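Local coordinates for protein high choriolytic enzyme 1 (Oryzias latipes, PDB 3VTG) that cleaves proteins of the inner layer of the fish egg envelope at hatching, as a zinc-dependent endopeptidase of the astacin family, at residues Glu59-Ile63 with Arg77-Gln81. Residues are numbered along the deposited sequence; the frame is centred on the assembly and turned at random.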
# COMPACT_ATOMS: atom_id res chain seq x y z
N GLU A 59 -1.67 -2.16 23.29
CA GLU A 59 -0.34 -2.13 22.68
C GLU A 59 0.08 -0.70 22.37
O GLU A 59 -0.76 0.13 22.02
CB GLU A 59 -0.31 -2.96 21.39
CG GLU A 59 -0.56 -4.45 21.58
CD GLU A 59 -2.02 -4.84 21.44
OE1 GLU A 59 -2.91 -3.97 21.58
OE2 GLU A 59 -2.29 -6.03 21.20
N TYR A 60 1.37 -0.43 22.49
CA TYR A 60 1.87 0.92 22.25
C TYR A 60 1.83 1.32 20.77
O TYR A 60 1.36 2.41 20.44
CB TYR A 60 3.27 1.12 22.85
CG TYR A 60 3.87 2.43 22.41
CD1 TYR A 60 3.32 3.64 22.82
CD2 TYR A 60 4.96 2.46 21.54
CE1 TYR A 60 3.84 4.84 22.39
CE2 TYR A 60 5.50 3.66 21.12
CZ TYR A 60 4.94 4.84 21.54
OH TYR A 60 5.47 6.03 21.11
N ASP A 61 2.33 0.45 19.89
CA ASP A 61 2.31 0.72 18.45
C ASP A 61 1.03 0.18 17.85
O ASP A 61 0.74 -1.02 17.96
CB ASP A 61 3.51 0.06 17.74
CG ASP A 61 4.84 0.44 18.36
OD1 ASP A 61 5.11 1.65 18.54
OD2 ASP A 61 5.64 -0.48 18.64
N PHE A 62 0.26 1.05 17.20
CA PHE A 62 -1.01 0.62 16.62
C PHE A 62 -1.47 1.54 15.50
O PHE A 62 -1.06 2.70 15.42
CB PHE A 62 -2.10 0.49 17.70
CG PHE A 62 -2.56 1.81 18.28
CD1 PHE A 62 -3.75 2.39 17.85
CD2 PHE A 62 -1.82 2.45 19.27
CE1 PHE A 62 -4.19 3.59 18.39
CE2 PHE A 62 -2.25 3.65 19.80
CZ PHE A 62 -3.44 4.22 19.36
N ILE A 63 -2.35 1.01 14.65
CA ILE A 63 -2.95 1.78 13.56
C ILE A 63 -4.30 2.32 14.01
O ILE A 63 -5.14 1.59 14.53
CB ILE A 63 -3.11 0.92 12.29
CG1 ILE A 63 -1.73 0.43 11.80
CG2 ILE A 63 -3.83 1.69 11.20
CD1 ILE A 63 -1.80 -0.56 10.66
N ARG A 77 6.02 0.93 10.38
CA ARG A 77 5.70 1.22 11.78
C ARG A 77 6.38 2.52 12.20
O ARG A 77 7.61 2.62 12.16
CB ARG A 77 6.10 0.06 12.70
CG ARG A 77 5.95 0.36 14.19
CD ARG A 77 6.09 -0.88 15.07
NE ARG A 77 7.41 -1.51 14.95
CZ ARG A 77 8.25 -1.72 15.96
NH1 ARG A 77 7.94 -1.37 17.21
NH2 ARG A 77 9.42 -2.30 15.73
N LYS A 78 5.58 3.49 12.61
CA LYS A 78 6.09 4.82 12.95
C LYS A 78 6.36 5.00 14.43
O LYS A 78 7.06 5.93 14.83
CB LYS A 78 5.12 5.91 12.47
CG LYS A 78 4.80 5.87 10.98
CD LYS A 78 6.01 6.16 10.11
CE LYS A 78 6.42 7.62 10.19
NZ LYS A 78 7.51 7.94 9.23
N GLY A 79 5.79 4.12 15.25
CA GLY A 79 5.92 4.23 16.70
C GLY A 79 4.71 4.91 17.30
O GLY A 79 4.39 6.05 16.95
N GLY A 80 4.03 4.21 18.20
CA GLY A 80 2.83 4.74 18.84
C GLY A 80 1.63 4.73 17.92
O GLY A 80 1.50 3.85 17.06
N GLN A 81 0.75 5.71 18.10
CA GLN A 81 -0.44 5.84 17.28
C GLN A 81 -0.05 6.36 15.90
O GLN A 81 0.56 7.42 15.79
CB GLN A 81 -1.41 6.81 17.94
CG GLN A 81 -2.74 6.98 17.22
CD GLN A 81 -3.77 7.71 18.06
OE1 GLN A 81 -3.51 8.06 19.21
NE2 GLN A 81 -4.94 7.93 17.49
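Two neighbouring parallel strands begin side by side here. Residues 59-63 lead into strand 62-66, and residues 77-81 lead into strand 81-86. The nearest CA atoms are those of Asp-61 and Gly-80, 4.1 Å apart. Phe-62 and Gln-81 then form a parallel bridge, CA to CA 5.3 Å. Phe-62 N donates to Gly-80 O at 3.1 Å, and the backbone pairing of Phe-62 continues to Gln-82. Gly-80 CA also makes a CA-H...O contact of 3.2 Å with Tyr-60 O.

Asp-61 uses both carboxylate oxygens. Asp-61 OD1 accepts a hydrogen bond from Gly-80 N at 2.8 Å, and Asp-61 OD2 forms a salt bridge with Arg-77 NH1 at 2.9 Å. The rest of the Arg-77 guanidinium bonds to the N-terminal part of the chain, NE to Phe-11 O and NH2 to Ser-8 O, and Trp-12 touches both Asp-61 and Arg-77.

The Tyr-60 ring lies over Gly-80, whose CA is 3.7 Å from the ring centroid in a CH-pi contact. A CB on Gly-80 would come within 3.0 Å of Tyr-60 OH and clash. Phe-62 and Gln-81 project from the same face of the sheet. Gln-81 CA sits over the Phe-62 ring, and Gln-81 CG is 3.6 Å from Phe-62 CZ.

Two parallel strands thus start together, and Asp-61, just before the first, bonds to the loop that leads into the second. They belong to the mixed five-stranded sheet of the N-terminal subdomain of the astacin catalytic domain, where strand 81-86 precedes helix 94-105, which carries the zinc-binding HExxH motif.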